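Local coordinates for uncharacterized protein (Staphylococcus aureus subsp. aureus Mu50, PDB 4QPV) that is of unknown function but belongs to the DUF1672 family and has a fold built on a kinked-helix-beta-beta-beta repeat, at residues 231-234 against 235-238; 268-271 against 272-275; 170-173 against 174-177; 21-24 against 25-28. All coordinates share one frame; numbering follows the deposited sequence.

Interaction 1. Residues 231-234 against 235-238; sequences NFTK and DNTI
Thr233 OG1 (chi1 72°) and Asn236 CG (chi1 73°) each sit between their own backbone nitrogen and carbonyl carbon, and these matching rotations fold both side chains back against the main chain so that each reaches the other residue's amide. The result is a capping box. Thr233, the N-cap residue, accepts the amide of Asn236 on its hydroxyl (Asn236 N to Thr233 OG1, 2.9 Å), while the Asn236 side chain returns the bond, its OD1 lying 3.0 Å from Thr233 N. The two side chains cross at about a right angle.

The Asn236 amide is gripped on both of its ends. Its ND2 donates to Asn231 O at 2.9 Å along a nearly straight line (164° at the hydrogen), with that oxygen close to the amide plane. OD1 takes two donors from different directions: Thr233 N comes from above the carbonyl plane, whereas Thr237 OG1, 2.8 Å from Asn236 OD1, lies within it. These bonds fix the rotation of the amide and tie the incoming loop to the first turn. Next to the box, Phe232 crosses Thr237, also at about a right angle, with Phe232 CD1 3.4 Å from Thr237 OG1. Ile238 N makes a weak bond to Lys234 O.

The segment opens helix 234-249 at the surface of the molecule, just after the loop that leaves strand 220-227. Phe232 and Thr237 both rest on Ile264 of strand 259-265, Ile238 packs on Ile282 and Val284 of strand 282-285, and Lys229 in the preceding loop donates to Thr237 OG1.

Interaction 2. Residues 268-271 against 272-275; sequences YINT and KRPN
The backbone leaves strand 268-270 at Asn270 and curls so tightly that the CA atoms of Asn270 and Pro274 come within 4.8 Å of each other. The curl ends in an inverse gamma turn centred on Pro274 (phi -78°, psi 61°), closed by the bond from Asn275 N to Arg273 O at 2.8 Å. The proline nitrogen has no hydrogen to offer the nearby carbonyl of Asn270, and the one direct hydrogen bond between 268-271 and 272-275 comes from a side chain.

Asn270 extends its CG opposite the backbone nitrogen (chi1 -173°), which carries OD1 forward over the bend to accept the amide of Arg273; Arg273 N and Asn270 OD1 are 2.9 Å apart, the donor tilted out of the carbonyl plane. On the buried side, Ile269 lies against the proline ring, with CG1 3.7 Å from Pro274 CB and CD1 over Pro274 CA. Tyr27 touches both residues, continuing this apolar patch toward the N-terminal part of the chain. The guanidinium end of Arg273 leads away from the turn, its NE donating to Gln33 O. Water 1 completes the bend, donating to Asn270 OD1 at 2.8 Å and accepting from Lys272 N at 3.0 Å.

Interaction 3. Residues 170-173 against 174-177; sequences FRNE and YYYL
Asn172 OD1 accepts two successive amides further along the same turn, Tyr174 N at 3.0 Å and Tyr175 N, also 3.0 Å from Asn172 OD1, one from each face of its carbonyl plane. The first closes an Asx turn. The side chain can bend over the loop because CG sits between its own backbone nitrogen and carbonyl carbon (chi1 59°). Around it the chain forms a tight hairpin-like turn with a single antiparallel bridge: Asn172 N donates to Tyr175 O at 3.0 Å, Leu177 N donates to Phe170 O at 3.0 Å, and Arg171 and Tyr176 between them are a non-hydrogen-bonded pair. Water 2 also donates to Phe170 O and joins it to Leu177 O.

On one face, the Arg171 guanidinium lies flat over the Tyr176 side chain, the two planes 17° apart, with NH2 3.5 Å from Tyr176 CG; NH2 is further bonded to Ser168 OG. The other face carries Phe170, Tyr175 and Leu177. Phe170 CE2 meets Tyr175 CE1 at 3.6 Å with the rings set obliquely, and Leu177 CB lies at the Phe170 edge. Asn172 ND2 is over the Tyr175 ring, 3.5 Å from CE2, the amide standing steeply to the ring (76°). At the loop end, Glu173 CB makes a CH-pi contact over the Tyr174 face.

One asparagine thus accepts the turn amides and brings its ND2 end against one face of buried Tyr175, whose hydroxyl bonds to Leu138 O in helix 135-147. The charged guanidinium, by contrast, is centred over Tyr176 CB, and its NH2 reaches over the near rim of the ring.

Interaction 4. Residues 21-24 against 25-28; sequences EMEA and SKYV
Ala24 O is held by two donors: Tyr27 N, 3.3 Å away and well above the carbonyl plane, and water 4, which lies 2.6 Å from Ala24 O. The same water donates to Tyr27 O at 2.8 Å and so bridges the two ends of the turn. One residue earlier, Lys26 N donates to Glu23 O at 3.0 Å, again from above the carbonyl plane. Two overlapping beta turns therefore turn the chain sharply aside where it leaves strand 21-23.

Two side-chain contacts accompany the turn. Glu23 and Lys26 run alongside each other and point the same way, both with CG opposite the carbonyl carbon and extended beyond it, so that their charged ends meet in a long salt bridge, Glu23 OE1 to Lys26 NZ at 3.6 Å. The selenomethionine Met22 brings its selenium to the edge of the Tyr27 ring in a Met-aromatic contact. SE is 4.1 Å from Tyr27 CD1 and 87° off the ring normal, hence almost in the ring plane, and it also rests 4.0 Å from Tyr27 CA. The extended first two torsions of Met22 (chi1 -150°, chi2 175°) carry SE out to Tyr27.

Tyr27 extends from the turn into a buried site, where its hydroxyl is bonded to Thr271 O. Its ring packs on Ala161 and Thr165 of helix 159-165 and on Phe32 in a loop, while Thr158, just ahead of that helix, bonds to Tyr27 O. Strand 21-23 itself pairs antiparallel with strand 268-270.

Interactions 2 and 4 form one unit: their centres are 8 Å apart, strands 21-23 and 268-270 are paired, Ile269 N lies 2.8 Å from Met22 O, and Tyr27 OH lies 2.7 Å from Thr271 O, both probable hydrogen bonds. Each contact is the turn that follows its strand of this two-stranded sheet. Interaction 3 is closest to the centre of the chain, about 7 Å from interaction 2 at the nearest atoms, and its strand 175-178 pairs with strand 220-227 of the mixed sheet. Interaction 1, about 20 Å from interactions 2 and 4 between centres, caps the helix that follows that same strand. With the function unknown, none of the contacts can be tied to an active site.

Interaction 1. Residues 231-234 against 235-238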
loop_
_atom_site.group_PDB
_atom_site.type_symbol
_atom_site.label_atom_id
_atom_site.label_comp_id
_atom_site.label_asym_id
_atom_site.label_seq_id
_atom_site.Cartn_x
_atom_site.Cartn_y
_atom_site.Cartn_z
ATOM N N ASN A 231 -18.449 -6.341 20.494
ATOM C CA ASN A 231 -18.022 -7.631 21.033
ATOM C C ASN A 231 -17.443 -8.577 19.961
ATOM O O ASN A 231 -17.670 -9.786 20.038
ATOM C CB ASN A 231 -19.246 -8.291 21.701
ATOM C CG ASN A 231 -20.399 -8.585 20.743
ATOM O OD1 ASN A 231 -20.473 -8.076 19.611
ATOM N ND2 ASN A 231 -21.312 -9.439 21.161
ATOM N N PHE A 232 -16.697 -8.050 18.980
ATOM C CA PHE A 232 -16.100 -8.883 17.944
ATOM C C PHE A 232 -15.246 -10.007 18.522
ATOM O O PHE A 232 -14.423 -9.765 19.395
ATOM C CB PHE A 232 -15.212 -8.032 16.995
ATOM C CG PHE A 232 -14.344 -8.831 16.043
ATOM C CD1 PHE A 232 -14.824 -9.215 14.793
ATOM C CD2 PHE A 232 -13.054 -9.216 16.404
ATOM C CE1 PHE A 232 -14.020 -9.934 13.911
ATOM C CE2 PHE A 232 -12.255 -9.953 15.524
ATOM C CZ PHE A 232 -12.748 -10.318 14.289
ATOM N N THR A 233 -15.400 -11.220 17.977
ATOM C CA THR A 233 -14.515 -12.352 18.241
ATOM C C THR A 233 -14.315 -13.077 16.918
ATOM O O THR A 233 -15.161 -12.953 16.039
ATOM C CB THR A 233 -15.038 -13.310 19.334
ATOM O OG1 THR A 233 -16.150 -14.046 18.834
ATOM C CG2 THR A 233 -15.340 -12.626 20.685
ATOM N N LYS A 234 -13.249 -13.872 16.786
ATOM C CA LYS A 234 -13.079 -14.714 15.594
ATOM C C LYS A 234 -14.265 -15.705 15.479
ATOM O O LYS A 234 -14.834 -15.861 14.392
ATOM C CB LYS A 234 -11.743 -15.494 15.625
ATOM C CG LYS A 234 -10.507 -14.640 15.386
ATOM C CD LYS A 234 -9.204 -15.395 15.656
ATOM C CE LYS A 234 -8.777 -16.289 14.509
ATOM N NZ LYS A 234 -7.574 -17.102 14.850
ATOM N N ASP A 235 -14.661 -16.326 16.614
ATOM C CA ASP A 235 -15.746 -17.306 16.652
ATOM C C ASP A 235 -17.116 -16.704 16.286
ATOM O O ASP A 235 -17.921 -17.391 15.657
ATOM C CB ASP A 235 -15.825 -17.977 18.036
ATOM C CG ASP A 235 -14.730 -18.994 18.336
ATOM O OD1 ASP A 235 -13.895 -19.260 17.440
ATOM O OD2 ASP A 235 -14.720 -19.536 19.460
ATOM N N ASN A 236 -17.403 -15.441 16.684
ATOM C CA ASN A 236 -18.742 -14.905 16.361
ATOM C C ASN A 236 -18.815 -14.127 15.008
ATOM O O ASN A 236 -19.891 -13.648 14.638
ATOM C CB ASN A 236 -19.317 -14.061 17.529
ATOM C CG ASN A 236 -18.687 -12.691 17.756
ATOM O OD1 ASN A 236 -18.048 -12.090 16.881
ATOM N ND2 ASN A 236 -18.867 -12.168 18.953
ATOM N N THR A 237 -17.717 -14.052 14.254
ATOM C CA THR A 237 -17.755 -13.333 12.985
ATOM C C THR A 237 -17.316 -14.258 11.823
ATOM O O THR A 237 -17.487 -13.874 10.663
ATOM C CB THR A 237 -16.912 -12.026 13.115
ATOM O OG1 THR A 237 -17.396 -11.308 14.257
ATOM C CG2 THR A 237 -16.996 -11.104 11.867
ATOM N N ILE A 238 -16.772 -15.468 12.119
ATOM C CA ILE A 238 -16.316 -16.391 11.066
ATOM C C ILE A 238 -17.448 -16.729 10.062
ATOM O O ILE A 238 -17.208 -16.674 8.854
ATOM C CB ILE A 238 -15.632 -17.682 11.596
ATOM C CG1 ILE A 238 -15.099 -18.599 10.449
ATOM C CG2 ILE A 238 -16.523 -18.475 12.569
ATOM C CD1 ILE A 238 -14.082 -17.997 9.547
#

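Interaction 2. Residues 268-271 against 272-275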
loop_
_atom_site.group_PDB
_atom_site.type_symbol
_atom_site.label_atom_id
_atom_site.label_comp_id
_atom_site.label_asym_id
_atom_site.label_seq_id
_atom_site.Cartn_x
_atom_site.Cartn_y
_atom_site.Cartn_z
ATOM N N TYR A 268 -10.495 -1.587 16.547
ATOM C CA TYR A 268 -9.416 -0.719 17.019
ATOM C C TYR A 268 -8.162 -0.730 16.170
ATOM O O TYR A 268 -7.917 -1.663 15.418
ATOM C CB TYR A 268 -9.040 -1.083 18.455
ATOM C CG TYR A 268 -10.200 -0.932 19.412
ATOM C CD1 TYR A 268 -10.609 0.325 19.852
ATOM C CD2 TYR A 268 -10.915 -2.042 19.849
ATOM C CE1 TYR A 268 -11.697 0.473 20.713
ATOM C CE2 TYR A 268 -11.995 -1.909 20.721
ATOM C CZ TYR A 268 -12.386 -0.648 21.148
ATOM O OH TYR A 268 -13.450 -0.509 22.008
ATOM N N ILE A 269 -7.361 0.324 16.319
ATOM C CA ILE A 269 -6.096 0.473 15.610
ATOM C C ILE A 269 -5.090 1.124 16.547
ATOM O O ILE A 269 -5.431 2.057 17.281
ATOM C CB ILE A 269 -6.239 1.232 14.248
ATOM C CG1 ILE A 269 -4.935 1.143 13.377
ATOM C CG2 ILE A 269 -6.692 2.684 14.423
ATOM C CD1 ILE A 269 -4.589 -0.286 12.806
ATOM N N ASN A 270 -3.856 0.617 16.532
ATOM C CA ASN A 270 -2.770 1.191 17.329
ATOM C C ASN A 270 -2.389 2.537 16.688
ATOM O O ASN A 270 -2.018 2.561 15.520
ATOM C CB ASN A 270 -1.596 0.215 17.349
ATOM C CG ASN A 270 -0.494 0.629 18.277
ATOM O OD1 ASN A 270 0.238 1.581 18.027
ATOM N ND2 ASN A 270 -0.349 -0.096 19.356
ATOM N N THR A 271 -2.487 3.642 17.429
ATOM C CA THR A 271 -2.262 4.981 16.851
ATOM C C THR A 271 -0.805 5.263 16.452
ATOM O O THR A 271 -0.580 5.886 15.415
ATOM C CB THR A 271 -2.784 6.094 17.779
ATOM O OG1 THR A 271 -2.134 6.007 19.044
ATOM C CG2 THR A 271 -4.311 6.035 17.966
ATOM N N LYS A 272 0.157 4.827 17.274
ATOM C CA LYS A 272 1.579 5.067 17.018
ATOM C C LYS A 272 2.086 4.156 15.901
ATOM O O LYS A 272 2.906 4.586 15.087
ATOM C CB LYS A 272 2.389 4.844 18.314
ATOM C CG LYS A 272 3.838 5.310 18.251
ATOM C CD LYS A 272 4.599 4.917 19.519
ATOM C CE LYS A 272 5.933 5.617 19.615
ATOM N NZ LYS A 272 6.699 5.201 20.826
ATOM N N ARG A 273 1.607 2.906 15.875
ATOM C CA ARG A 273 2.012 1.871 14.925
ATOM C C ARG A 273 0.777 1.196 14.328
ATOM O O ARG A 273 0.457 0.080 14.726
ATOM C CB ARG A 273 2.890 0.818 15.650
ATOM C CG ARG A 273 4.107 1.383 16.374
ATOM C CD ARG A 273 5.221 1.748 15.397
ATOM N NE ARG A 273 6.044 2.799 15.982
ATOM C CZ ARG A 273 6.979 2.594 16.902
ATOM N NH1 ARG A 273 7.280 1.357 17.290
ATOM N NH2 ARG A 273 7.657 3.616 17.403
ATOM N N PRO A 274 0.105 1.848 13.338
ATOM C CA PRO A 274 -1.153 1.299 12.784
ATOM C C PRO A 274 -0.940 0.156 11.800
ATOM O O PRO A 274 -1.351 0.233 10.637
ATOM C CB PRO A 274 -1.781 2.523 12.103
ATOM C CG PRO A 274 -0.608 3.319 11.640
ATOM C CD PRO A 274 0.408 3.180 12.761
ATOM N N ASN A 275 -0.333 -0.923 12.286
ATOM C CA ASN A 275 0.025 -2.093 11.491
ATOM C C ASN A 275 -1.074 -3.170 11.573
ATOM O O ASN A 275 -1.164 -3.913 12.557
ATOM C CB ASN A 275 1.390 -2.647 11.979
ATOM C CG ASN A 275 1.954 -3.753 11.125
ATOM O OD1 ASN A 275 1.270 -4.334 10.280
ATOM N ND2 ASN A 275 3.233 -4.051 11.315
HETATM O O HOH W 1 -0.203 3.569 20.014
#

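Interaction 3. Residues 170-173 against 174-177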
loop_
_atom_site.group_PDB
_atom_site.type_symbol
_atom_site.label_atom_id
_atom_site.label_comp_id
_atom_site.label_asym_id
_atom_site.label_seq_id
_atom_site.Cartn_x
_atom_site.Cartn_y
_atom_site.Cartn_z
ATOM N N PHE A 170 -0.069 -0.293 -3.663
ATOM C CA PHE A 170 -1.458 0.110 -3.907
ATOM C C PHE A 170 -2.309 -0.233 -2.694
ATOM O O PHE A 170 -2.257 -1.361 -2.196
ATOM C CB PHE A 170 -2.077 -0.537 -5.186
ATOM C CG PHE A 170 -3.530 -0.108 -5.312
ATOM C CD1 PHE A 170 -3.863 1.135 -5.840
ATOM C CD2 PHE A 170 -4.557 -0.902 -4.798
ATOM C CE1 PHE A 170 -5.191 1.580 -5.853
ATOM C CE2 PHE A 170 -5.884 -0.465 -4.835
ATOM C CZ PHE A 170 -6.190 0.774 -5.365
ATOM N N ARG A 171 -3.103 0.741 -2.238
ATOM C CA ARG A 171 -3.951 0.553 -1.079
ATOM C C ARG A 171 -5.065 1.559 -1.054
ATOM O O ARG A 171 -4.851 2.741 -1.335
ATOM C CB ARG A 171 -3.086 0.710 0.214
ATOM C CG ARG A 171 -3.865 0.562 1.527
ATOM C CD ARG A 171 -2.969 0.772 2.752
ATOM N NE ARG A 171 -1.905 -0.236 2.887
ATOM C CZ ARG A 171 -1.994 -1.315 3.662
ATOM N NH1 ARG A 171 -3.113 -1.572 4.332
ATOM N NH2 ARG A 171 -0.972 -2.155 3.761
ATOM N N ASN A 172 -6.268 1.099 -0.659
ATOM C CA ASN A 172 -7.383 1.998 -0.410
ATOM C C ASN A 172 -7.886 1.688 1.014
ATOM O O ASN A 172 -7.213 0.974 1.782
ATOM C CB ASN A 172 -8.470 1.937 -1.509
ATOM C CG ASN A 172 -9.071 0.573 -1.698
ATOM O OD1 ASN A 172 -9.226 -0.203 -0.750
ATOM N ND2 ASN A 172 -9.399 0.245 -2.943
ATOM N N GLU A 173 -9.024 2.253 1.390
ATOM C CA GLU A 173 -9.594 2.066 2.727
ATOM C C GLU A 173 -9.813 0.589 3.073
ATOM O O GLU A 173 -9.699 0.210 4.237
ATOM C CB GLU A 173 -10.951 2.789 2.830
ATOM C CG GLU A 173 -10.889 4.302 2.690
ATOM C CD GLU A 173 -12.229 4.917 2.336
ATOM O OE1 GLU A 173 -12.684 4.731 1.185
ATOM O OE2 GLU A 173 -12.832 5.577 3.211
ATOM N N TYR A 174 -10.144 -0.235 2.057
ATOM C CA TYR A 174 -10.558 -1.620 2.238
ATOM C C TYR A 174 -9.550 -2.716 1.964
ATOM O O TYR A 174 -9.737 -3.804 2.505
ATOM C CB TYR A 174 -11.808 -1.863 1.355
ATOM C CG TYR A 174 -12.912 -0.889 1.692
ATOM C CD1 TYR A 174 -13.693 -1.060 2.835
ATOM C CD2 TYR A 174 -13.117 0.260 0.925
ATOM C CE1 TYR A 174 -14.647 -0.113 3.208
ATOM C CE2 TYR A 174 -14.064 1.218 1.297
ATOM C CZ TYR A 174 -14.843 1.013 2.428
ATOM O OH TYR A 174 -15.765 1.949 2.822
ATOM N N TYR A 175 -8.538 -2.487 1.130
ATOM C CA TYR A 175 -7.572 -3.544 0.840
ATOM C C TYR A 175 -6.272 -2.987 0.332
ATOM O O TYR A 175 -6.173 -1.803 -0.023
ATOM C CB TYR A 175 -8.142 -4.579 -0.182
ATOM C CG TYR A 175 -8.412 -4.031 -1.573
ATOM C CD1 TYR A 175 -7.389 -3.924 -2.514
ATOM C CD2 TYR A 175 -9.702 -3.682 -1.965
ATOM C CE1 TYR A 175 -7.638 -3.450 -3.803
ATOM C CE2 TYR A 175 -9.969 -3.234 -3.262
ATOM C CZ TYR A 175 -8.928 -3.094 -4.169
ATOM O OH TYR A 175 -9.174 -2.608 -5.433
ATOM N N TYR A 176 -5.269 -3.864 0.284
ATOM C CA TYR A 176 -3.989 -3.521 -0.316
ATOM C C TYR A 176 -3.613 -4.659 -1.274
ATOM O O TYR A 176 -4.111 -5.804 -1.142
ATOM C CB TYR A 176 -2.909 -3.225 0.732
ATOM C CG TYR A 176 -2.518 -4.432 1.554
ATOM C CD1 TYR A 176 -3.271 -4.818 2.661
ATOM C CD2 TYR A 176 -1.402 -5.200 1.220
ATOM C CE1 TYR A 176 -2.933 -5.940 3.411
ATOM C CE2 TYR A 176 -1.046 -6.322 1.969
ATOM C CZ TYR A 176 -1.810 -6.682 3.071
ATOM O OH TYR A 176 -1.478 -7.792 3.807
ATOM N N LEU A 177 -2.766 -4.327 -2.259
ATOM C CA LEU A 177 -2.319 -5.247 -3.303
ATOM C C LEU A 177 -0.794 -5.432 -3.168
ATOM O O LEU A 177 -0.086 -4.451 -2.919
ATOM C CB LEU A 177 -2.726 -4.622 -4.668
ATOM C CG LEU A 177 -2.386 -5.330 -5.984
ATOM C CD1 LEU A 177 -3.315 -6.457 -6.247
ATOM C CD2 LEU A 177 -2.579 -4.376 -7.145
HETATM O O HOH W 2 0.019 -2.460 -1.047
HETATM O O HOH W 3 -15.964 4.206 1.596
#

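Interaction 4. Residues 21-24 against 25-28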
loop_
_atom_site.group_PDB
_atom_site.type_symbol
_atom_site.label_atom_id
_atom_site.label_comp_id
_atom_site.label_asym_id
_atom_site.label_seq_id
_atom_site.Cartn_x
_atom_site.Cartn_y
_atom_site.Cartn_z
ATOM N N GLU A 21 -4.755 3.320 21.609
ATOM C CA GLU A 21 -5.648 2.696 20.650
ATOM C C GLU A 21 -6.860 3.575 20.433
ATOM O O GLU A 21 -7.263 4.294 21.348
ATOM C CB GLU A 21 -6.054 1.298 21.128
ATOM C CG GLU A 21 -5.809 0.227 20.082
ATOM C CD GLU A 21 -5.958 -1.204 20.563
ATOM O OE1 GLU A 21 -6.961 -1.507 21.250
ATOM O OE2 GLU A 21 -5.087 -2.032 20.217
HETATM N N MSE A 22 -7.404 3.535 19.231
HETATM C CA MSE A 22 -8.560 4.284 18.798
HETATM C C MSE A 22 -9.391 3.449 17.871
HETATM O O MSE A 22 -8.851 2.543 17.218
HETATM C CB MSE A 22 -8.021 5.491 18.008
HETATM C CG MSE A 22 -8.873 6.702 18.060
HETATM SE SE MSE A 22 -7.861 8.061 17.132
HETATM C CE MSE A 22 -6.969 8.744 18.490
ATOM N N GLU A 23 -10.670 3.819 17.706
ATOM C CA GLU A 23 -11.530 3.198 16.699
ATOM C C GLU A 23 -10.963 3.519 15.315
ATOM O O GLU A 23 -10.604 4.675 15.027
ATOM C CB GLU A 23 -12.982 3.695 16.831
ATOM C CG GLU A 23 -13.630 3.192 18.106
ATOM C CD GLU A 23 -15.016 3.718 18.407
ATOM O OE1 GLU A 23 -15.836 3.829 17.467
ATOM O OE2 GLU A 23 -15.305 3.946 19.603
ATOM N N ALA A 24 -10.825 2.494 14.474
ATOM C CA ALA A 24 -10.277 2.668 13.129
ATOM C C ALA A 24 -11.066 3.696 12.304
ATOM O O ALA A 24 -10.462 4.445 11.530
ATOM C CB ALA A 24 -10.259 1.350 12.409
ATOM N N SER A 25 -12.399 3.783 12.522
ATOM C CA SER A 25 -13.262 4.740 11.807
ATOM C C SER A 25 -12.932 6.210 12.150
ATOM O O SER A 25 -13.257 7.108 11.377
ATOM C CB SER A 25 -14.727 4.453 12.130
ATOM O OG SER A 25 -14.959 4.664 13.511
ATOM N N LYS A 26 -12.296 6.455 13.289
ATOM C CA LYS A 26 -11.962 7.801 13.713
ATOM C C LYS A 26 -10.444 8.085 13.612
ATOM O O LYS A 26 -10.008 9.219 13.843
ATOM C CB LYS A 26 -12.484 8.033 15.141
ATOM C CG LYS A 26 -14.015 8.033 15.190
ATOM C CD LYS A 26 -14.588 7.859 16.577
ATOM C CE LYS A 26 -16.079 7.602 16.496
ATOM N NZ LYS A 26 -16.670 7.306 17.827
ATOM N N TYR A 27 -9.643 7.068 13.284
ATOM C CA TYR A 27 -8.205 7.273 13.197
ATOM C C TYR A 27 -7.804 7.896 11.840
ATOM O O TYR A 27 -8.103 7.335 10.786
ATOM C CB TYR A 27 -7.487 5.951 13.424
ATOM C CG TYR A 27 -5.982 6.054 13.300
ATOM C CD1 TYR A 27 -5.227 6.721 14.262
ATOM C CD2 TYR A 27 -5.305 5.424 12.256
ATOM C CE1 TYR A 27 -3.841 6.795 14.168
ATOM C CE2 TYR A 27 -3.913 5.464 12.169
ATOM C CZ TYR A 27 -3.186 6.129 13.140
ATOM O OH TYR A 27 -1.818 6.163 13.080
ATOM N N VAL A 28 -7.144 9.061 11.888
ATOM C CA VAL A 28 -6.688 9.769 10.689
ATOM C C VAL A 28 -5.138 9.923 10.703
ATOM O O VAL A 28 -4.593 10.724 9.946
ATOM C CB VAL A 28 -7.430 11.130 10.464
ATOM C CG1 VAL A 28 -8.925 10.901 10.197
ATOM C CG2 VAL A 28 -7.208 12.122 11.621
HETATM O O HOH W 4 -8.283 4.593 10.109
#